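Local coordinates for Low molecular weight protein-tyrosine-phosphatase YfkJ (Bacillus subtilis, PDB 4ETM) that removes phosphate from phosphotyrosine residues of proteins and takes part in the resistance of the cell to ethanol stress, at residues Asp130-Ser135 / Ile156-Glu161; Lys46-Lys51 / Ser166-Lys171. All coordinates share one frame; numbering follows the deposited sequence.

In the fold
Contacts 1 and 2 illustrate how one long helix can serve as a common packing surface for loops far apart in sequence. Both use helix 149-170: contact 1 falls near its middle and contact 2 at its C-terminal end, with about 16 Å between their centres. Along the chain the order is 46-51, 130-135, 156-161, 166-171, so both segments of contact 1 lie between those of contact 2. The two also touch by packing: Tyr131 CE1 of 130-135 lies 3.5 Å from Ser166 OG of 166-171. The helix thereby meets loops at both edges of the four-stranded parallel sheet, one following the outer strand 125-127 and the other leading into the outer strand 52-58.

Contact 1: residues Asp130-Ser135 / Ile156-Glu161; sequences DYVEDS and IKTGCE
Val132 meets the helix through one methyl group, and what that methyl rests on is mostly backbone rather than side chain. CG2 of Val132 sits 3.6 Å from CA of Gly159, the nearest approach between 130-135 and 156-161. The same methyl lies 4.0 Å from Gly159 N and 4.1 Å from Thr158 O, so it bears on the bare turn of helix where the glycine has no side chain of its own. Thr158 borders the patch more loosely: its OG1 is 4.3 Å from CG2, and that hydroxyl is engaged with the carbonyl of Leu155 in its own helix. With CG1 anti to the backbone N (chi1 -179°), CG2 is left beside that nitrogen, on the side facing Gly159.

The loop presents the valine by turning sharply. Val132 is the centre of an inverse gamma turn, bridged by a weak bond of 3.2 Å from Glu133 N to Tyr131 O; a second, 3.1 Å from Ser135 N to Val132 O, spans the cis peptide between Glu133 and Asp134, though Ser135 is poorly ordered. The side chain of the neighbouring Tyr131 leads away from this patch and touches Leu163 of the same helix and Tyr101 and Ile103 of strand 101-104.

On its other flank the helix packs against helix 31-45, with Cys160 on Phe39. This is loop-on-helix packing in the three-layer alpha/beta fold of low molecular weight tyrosine phosphatases, made by the early part of the loop that continues to the proton donor Asp142.

Contact 2: residues Lys46-Lys51 / Ser166-Lys171; sequences KGLEGK and SIQKEK
Leu48 and Lys46 both close on the amide oxygen of Gln168, and the contact is one of van der Waals packing, with no hydrogen bond between 46-51 and 166-171. The tightest meeting is of Leu48 CD1 with Gln168 OE1 at 3.2 Å, a close approach of a methyl to an oxygen, short for such a pair and too little to call a hydrogen bond. The leucine meets the glutamine chain at a slant, the same methyl lying 3.9 Å from Gln168 CD and 4.0 Å from its CG. Gln168 reaches this far because its chain is extended beyond CG (chi2 -167°), carrying the amide off the helix surface toward the loop.

Lys46 adds the aliphatic part of its side chain rather than its charge. The bend at chi2 (-82°) folds CD back, so that it lies as near the oxygen as CB does; CB is 4.0 Å from Gln168 OE1. The two side chains run at about a right angle, the lysine methylenes passing across the end of the glutamine.

Backbone hydrogen bonds give the loop its form. Helix 31-45 ends in a Schellman motif with Gly47 at positive phi (71°), after which Lys51 N bonds Leu48 O at 2.9 Å and closes a turn ahead of strand 52-58. Beyond the contact, Lys51 NZ holds the carbonyls of Arg15 and Ser17 in the N-terminal extension, which is probably tag-derived.

On the helix side, Ile167 packs inward on Val21 and Phe39, while Gln168 faces outward to the loop. A polar amide thus serves here as a packing surface: loop and helix end meet through van der Waals contacts alone, which fix the amide's rotation less strictly than a hydrogen bond would.

Contact 1: residues Asp130-Ser135 / Ile156-Glu161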
ATOM      1  N   ASP A 130       5.128  10.756  -5.731  1.00 19.30           N
ATOM      2  CA  ASP A 130       4.613  10.568  -7.091  1.00 22.72           C
ATOM      3  C   ASP A 130       4.699  11.910  -7.840  1.00 22.83           C
ATOM      4  O   ASP A 130       4.831  11.952  -9.071  1.00 24.96           O
ATOM      5  CB  ASP A 130       3.154  10.041  -7.088  1.00 19.17           C
ATOM      6  CG  ASP A 130       3.030   8.585  -6.602  1.00 22.06           C
ATOM      7  OD1 ASP A 130       4.056   7.884  -6.469  1.00 27.05           O
ATOM      8  OD2 ASP A 130       1.883   8.129  -6.364  1.00 23.16           O
ATOM      9  N   TYR A 131       4.645  13.014  -7.094  1.00 21.95           N
ATOM     10  CA  TYR A 131       4.711  14.344  -7.699  1.00 21.55           C
ATOM     11  C   TYR A 131       6.129  14.826  -7.998  1.00 27.40           C
ATOM     12  O   TYR A 131       6.319  15.791  -8.736  1.00 28.46           O
ATOM     13  CB  TYR A 131       3.997  15.368  -6.828  1.00 20.19           C
ATOM     14  CG  TYR A 131       2.514  15.124  -6.754  1.00 22.75           C
ATOM     15  CD1 TYR A 131       1.647  15.726  -7.663  1.00 24.80           C
ATOM     16  CD2 TYR A 131       1.983  14.261  -5.809  1.00 18.88           C
ATOM     17  CE1 TYR A 131       0.286  15.502  -7.604  1.00 22.20           C
ATOM     18  CE2 TYR A 131       0.635  14.032  -5.744  1.00 24.33           C
ATOM     19  CZ  TYR A 131      -0.210  14.648  -6.641  1.00 25.65           C
ATOM     20  OH  TYR A 131      -1.562  14.405  -6.570  1.00 20.97           O
ATOM     21  N   VAL A 132       7.115  14.169  -7.401  1.00 28.46           N
ATOM     22  CA  VAL A 132       8.505  14.469  -7.696  1.00 29.45           C
ATOM     23  C   VAL A 132       8.893  13.605  -8.883  1.00 32.46           C
ATOM     24  O   VAL A 132       9.358  12.478  -8.720  1.00 34.93           O
ATOM     25  CB  VAL A 132       9.415  14.158  -6.493  1.00 27.83           C
ATOM     26  CG1 VAL A 132      10.868  14.504  -6.809  1.00 31.20           C
ATOM     27  CG2 VAL A 132       8.940  14.917  -5.279  1.00 26.01           C
ATOM     28  N   GLU A 133       8.659  14.123 -10.080  1.00 38.67           N
ATOM     29  CA  GLU A 133       8.926  13.362 -11.283  1.00 39.42           C
ATOM     30  C   GLU A 133      10.259  13.811 -11.853  1.00 50.43           C
ATOM     31  O   GLU A 133      10.366  14.909 -12.401  1.00 55.88           O
ATOM     32  CB  GLU A 133       7.808  13.556 -12.308  1.00 42.02           C
ATOM     33  N   ASP A 134      11.278  12.968 -11.713  1.00 51.54           N
ATOM     34  CA  ASP A 134      11.138  11.677 -11.055  1.00 50.81           C
ATOM     35  C   ASP A 134      12.371  11.388 -10.222  1.00 56.14           C
ATOM     36  O   ASP A 134      13.491  11.410 -10.731  1.00 60.99           O
ATOM     37  CB  ASP A 134      10.927  10.555 -12.075  1.00 57.62           C
ATOM     38  N   SER A 135      12.166  11.121  -8.938  1.00 55.85           N
ATOM     39  CA  SER A 135      13.274  10.763  -8.070  1.00 60.34           C
ATOM     40  C   SER A 135      13.403   9.256  -7.912  1.00 62.68           C
ATOM     41  O   SER A 135      14.330   8.658  -8.457  1.00 66.45           O
ATOM     42  CB  SER A 135      13.151  11.437  -6.703  1.00 61.78           C
ATOM     43  OG  SER A 135      13.728  12.732  -6.730  1.00 68.95           O
ATOM     44  N   ILE A 156      10.079  15.575   2.254  1.00 14.92           N
ATOM     45  CA  ILE A 156       8.775  16.198   2.351  1.00 14.42           C
ATOM     46  C   ILE A 156       8.820  17.633   1.820  1.00 16.73           C
ATOM     47  O   ILE A 156       7.844  18.094   1.223  1.00 17.63           O
ATOM     48  CB  ILE A 156       8.211  16.106   3.770  1.00 13.15           C
ATOM     49  CG1 ILE A 156       7.769  14.666   4.045  1.00 12.42           C
ATOM     50  CG2 ILE A 156       7.048  17.044   3.944  1.00 15.21           C
ATOM     51  CD1 ILE A 156       7.188  14.449   5.452  1.00 12.39           C
ATOM     52  N   LYS A 157       9.959  18.317   1.985  1.00 16.85           N
ATOM     53  CA  LYS A 157      10.105  19.640   1.382  1.00 18.43           C
ATOM     54  C   LYS A 157       9.972  19.606  -0.135  1.00 20.84           C
ATOM     55  O   LYS A 157       9.172  20.343  -0.697  1.00 22.83           O
ATOM     56  CB  LYS A 157      11.417  20.309   1.791  1.00 17.96           C
ATOM     57  CG  LYS A 157      11.385  20.870   3.203  1.00 27.71           C
ATOM     58  CD  LYS A 157      12.720  21.441   3.627  1.00 24.16           C
ATOM     59  CE  LYS A 157      13.072  22.682   2.834  1.00 28.67           C
ATOM     60  NZ  LYS A 157      14.372  23.244   3.290  1.00 37.96           N
ATOM     61  N   THR A 158      10.749  18.752  -0.792  1.00 20.03           N
ATOM     62  CA  THR A 158      10.709  18.675  -2.249  1.00 23.16           C
ATOM     63  C   THR A 158       9.352  18.171  -2.743  1.00 22.10           C
ATOM     64  O   THR A 158       8.809  18.662  -3.736  1.00 25.17           O
ATOM     65  CB  THR A 158      11.852  17.804  -2.813  1.00 31.73           C
ATOM     66  OG1 THR A 158      11.719  16.458  -2.352  1.00 45.49           O
ATOM     67  CG2 THR A 158      13.185  18.347  -2.359  1.00 27.37           C
ATOM     68  N   GLY A 159       8.793  17.204  -2.031  1.00 18.84           N
ATOM     69  CA  GLY A 159       7.514  16.659  -2.425  1.00 17.68           C
ATOM     70  C   GLY A 159       6.429  17.721  -2.371  1.00 19.26           C
ATOM     71  O   GLY A 159       5.622  17.821  -3.294  1.00 20.85           O
ATOM     72  N   CYS A 160       6.392  18.489  -1.285  1.00 18.70           N
ATOM     73  CA  CYS A 160       5.377  19.528  -1.124  1.00 20.04           C
ATOM     74  C   CYS A 160       5.527  20.636  -2.155  1.00 25.97           C
ATOM     75  O   CYS A 160       4.529  21.192  -2.622  1.00 22.55           O
ATOM     76  CB  CYS A 160       5.406  20.121   0.279  1.00 16.35           C
ATOM     77  SG  CYS A 160       4.722  19.039   1.551  1.00 17.99           S
ATOM     78  N   GLU A 161       6.771  20.956  -2.497  1.00 18.63           N
ATOM     79  CA  GLU A 161       7.046  21.932  -3.543  1.00 20.20           C
ATOM     80  C   GLU A 161       6.447  21.503  -4.877  1.00 20.56           C
ATOM     81  O   GLU A 161       5.755  22.286  -5.534  1.00 24.37           O
ATOM     82  CB  GLU A 161       8.557  22.165  -3.680  1.00 21.15           C
ATOM     83  CG  GLU A 161       9.135  22.992  -2.552  1.00 42.75           C
ATOM     84  CD  GLU A 161      10.648  23.011  -2.544  1.00 52.66           C
ATOM     85  OE1 GLU A 161      11.257  22.669  -3.583  1.00 54.48           O
ATOM     86  OE2 GLU A 161      11.225  23.370  -1.493  1.00 56.44           O
TER

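Contact 2: residues Lys46-Lys51 / Ser166-Lys171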
ATOM      1  N   LYS A  46       3.064  31.673  -1.535  1.00 34.03           N
ATOM      2  CA  LYS A  46       2.559  31.915  -2.879  1.00 33.47           C
ATOM      3  C   LYS A  46       1.302  32.774  -2.842  1.00 31.40           C
ATOM      4  O   LYS A  46       0.748  33.107  -3.884  1.00 38.38           O
ATOM      5  CB  LYS A  46       2.254  30.586  -3.577  1.00 32.59           C
ATOM      6  CG  LYS A  46       3.456  29.677  -3.735  1.00 35.00           C
ATOM      7  CD  LYS A  46       4.294  30.055  -4.943  1.00 42.28           C
ATOM      8  CE  LYS A  46       5.343  28.988  -5.219  1.00 46.26           C
ATOM      9  NZ  LYS A  46       6.145  29.267  -6.441  1.00 48.05           N
ATOM     10  N   GLY A  47       0.859  33.133  -1.641  1.00 30.71           N
ATOM     11  CA  GLY A  47      -0.353  33.917  -1.480  1.00 30.32           C
ATOM     12  C   GLY A  47      -1.603  33.114  -1.802  1.00 32.28           C
ATOM     13  O   GLY A  47      -2.542  33.625  -2.413  1.00 35.65           O
ATOM     14  N   LEU A  48      -1.619  31.848  -1.389  1.00 28.82           N
ATOM     15  CA  LEU A  48      -2.750  30.985  -1.701  1.00 26.84           C
ATOM     16  C   LEU A  48      -3.518  30.530  -0.467  1.00 26.81           C
ATOM     17  O   LEU A  48      -4.304  29.579  -0.541  1.00 27.85           O
ATOM     18  CB  LEU A  48      -2.292  29.777  -2.521  1.00 26.11           C
ATOM     19  CG  LEU A  48      -1.760  30.139  -3.912  1.00 28.69           C
ATOM     20  CD1 LEU A  48      -1.023  28.955  -4.491  1.00 33.46           C
ATOM     21  CD2 LEU A  48      -2.881  30.574  -4.852  1.00 29.48           C
ATOM     22  N   GLU A  49      -3.306  31.217   0.658  1.00 31.26           N
ATOM     23  CA  GLU A  49      -4.007  30.894   1.901  1.00 36.41           C
ATOM     24  C   GLU A  49      -5.525  30.931   1.756  1.00 34.46           C
ATOM     25  O   GLU A  49      -6.235  30.266   2.501  1.00 40.82           O
ATOM     26  CB  GLU A  49      -3.582  31.821   3.048  1.00 40.97           C
ATOM     27  CG  GLU A  49      -2.191  31.561   3.587  1.00 50.23           C
ATOM     28  CD  GLU A  49      -2.142  31.448   5.110  1.00 55.49           C
ATOM     29  OE1 GLU A  49      -2.366  32.470   5.797  1.00 50.68           O
ATOM     30  OE2 GLU A  49      -1.871  30.332   5.617  1.00 58.16           O
ATOM     31  N   GLY A  50      -6.018  31.708   0.799  1.00 33.10           N
ATOM     32  CA  GLY A  50      -7.448  31.846   0.599  1.00 38.04           C
ATOM     33  C   GLY A  50      -8.025  30.864  -0.405  1.00 37.38           C
ATOM     34  O   GLY A  50      -9.230  30.887  -0.678  1.00 38.08           O
ATOM     35  N   LYS A  51      -7.173  30.005  -0.959  1.00 29.61           N
ATOM     36  CA  LYS A  51      -7.603  29.070  -1.998  1.00 35.30           C
ATOM     37  C   LYS A  51      -7.314  27.610  -1.666  1.00 33.95           C
ATOM     38  O   LYS A  51      -8.047  26.716  -2.087  1.00 33.22           O
ATOM     39  CB  LYS A  51      -6.952  29.417  -3.337  1.00 39.14           C
ATOM     40  CG  LYS A  51      -7.446  28.564  -4.499  1.00 44.77           C
ATOM     41  CD  LYS A  51      -8.946  28.716  -4.689  1.00 42.78           C
ATOM     42  CE  LYS A  51      -9.486  27.771  -5.743  1.00 42.52           C
ATOM     43  NZ  LYS A  51     -10.812  28.187  -6.284  1.00 32.92           N
ATOM     44  N   SER A 166       1.979  21.306  -9.010  1.00 23.00           N
ATOM     45  CA  SER A 166       1.058  20.458  -9.763  1.00 23.22           C
ATOM     46  C   SER A 166      -0.374  20.943  -9.549  1.00 23.41           C
ATOM     47  O   SER A 166      -1.164  21.023 -10.491  1.00 24.47           O
ATOM     48  CB  SER A 166       1.208  18.996  -9.319  1.00 24.86           C
ATOM     49  OG  SER A 166       0.218  18.172  -9.907  1.00 31.33           O
ATOM     50  N   ILE A 167      -0.701  21.280  -8.308  1.00 22.59           N
ATOM     51  CA  ILE A 167      -2.019  21.819  -7.997  1.00 23.87           C
ATOM     52  C   ILE A 167      -2.223  23.189  -8.651  1.00 30.07           C
ATOM     53  O   ILE A 167      -3.300  23.471  -9.184  1.00 31.90           O
ATOM     54  CB  ILE A 167      -2.249  21.911  -6.477  1.00 22.09           C
ATOM     55  CG1 ILE A 167      -2.094  20.530  -5.834  1.00 23.10           C
ATOM     56  CG2 ILE A 167      -3.621  22.462  -6.180  1.00 22.85           C
ATOM     57  CD1 ILE A 167      -2.194  20.518  -4.323  1.00 20.13           C
ATOM     58  N   GLN A 168      -1.192  24.031  -8.634  1.00 28.49           N
ATOM     59  CA  GLN A 168      -1.268  25.344  -9.287  1.00 32.06           C
ATOM     60  C   GLN A 168      -1.478  25.226 -10.798  1.00 35.34           C
ATOM     61  O   GLN A 168      -2.212  26.016 -11.403  1.00 29.91           O
ATOM     62  CB  GLN A 168      -0.008  26.171  -9.018  1.00 36.29           C
ATOM     63  CG  GLN A 168       0.094  26.768  -7.624  1.00 42.23           C
ATOM     64  CD  GLN A 168       1.195  27.814  -7.537  1.00 51.10           C
ATOM     65  OE1 GLN A 168       1.005  28.894  -6.976  1.00 57.11           O
ATOM     66  NE2 GLN A 168       2.351  27.500  -8.109  1.00 51.85           N
ATOM     67  N   LYS A 169      -0.826  24.246 -11.415  1.00 31.09           N
ATOM     68  CA  LYS A 169      -1.011  24.003 -12.840  1.00 30.44           C
ATOM     69  C   LYS A 169      -2.384  23.403 -13.144  1.00 32.76           C
ATOM     70  O   LYS A 169      -3.066  23.837 -14.078  1.00 36.39           O
ATOM     71  CB  LYS A 169       0.087  23.091 -13.388  1.00 33.11           C
ATOM     72  CG  LYS A 169      -0.092  22.750 -14.860  1.00 39.31           C
ATOM     73  CD  LYS A 169       1.089  21.959 -15.405  1.00 41.78           C
ATOM     74  CE  LYS A 169       0.935  21.711 -16.900  1.00 51.69           C
ATOM     75  NZ  LYS A 169       2.102  20.969 -17.462  1.00 55.96           N
ATOM     76  N   GLU A 170      -2.785  22.411 -12.351  1.00 33.87           N
ATOM     77  CA  GLU A 170      -4.045  21.697 -12.573  1.00 36.09           C
ATOM     78  C   GLU A 170      -5.275  22.577 -12.370  1.00 32.80           C
ATOM     79  O   GLU A 170      -6.136  22.663 -13.249  1.00 33.76           O
ATOM     80  CB  GLU A 170      -4.134  20.460 -11.668  1.00 34.29           C
ATOM     81  CG  GLU A 170      -5.471  19.726 -11.729  1.00 41.52           C
ATOM     82  CD  GLU A 170      -5.686  18.993 -13.047  1.00 54.90           C
ATOM     83  OE1 GLU A 170      -4.710  18.839 -13.813  1.00 65.06           O
ATOM     84  OE2 GLU A 170      -6.834  18.570 -13.321  1.00 48.65           O
ATOM     85  N   LYS A 171      -5.349  23.229 -11.212  1.00 33.86           N
ATOM     86  CA  LYS A 171      -6.477  24.093 -10.882  1.00 40.75           C
ATOM     87  C   LYS A 171      -6.293  25.481 -11.482  1.00 43.19           C
ATOM     88  O   LYS A 171      -7.082  26.388 -11.212  1.00 45.63           O
ATOM     89  CB  LYS A 171      -6.649  24.201  -9.364  1.00 37.81           C
ATOM     90  CG  LYS A 171      -6.330  22.926  -8.604  1.00 41.49           C
ATOM     91  CD  LYS A 171      -7.570  22.219  -8.089  1.00 47.43           C
ATOM     92  CE  LYS A 171      -8.426  21.680  -9.218  1.00 49.72           C
ATOM     93  NZ  LYS A 171      -9.206  20.489  -8.783  1.00 50.20           N
TER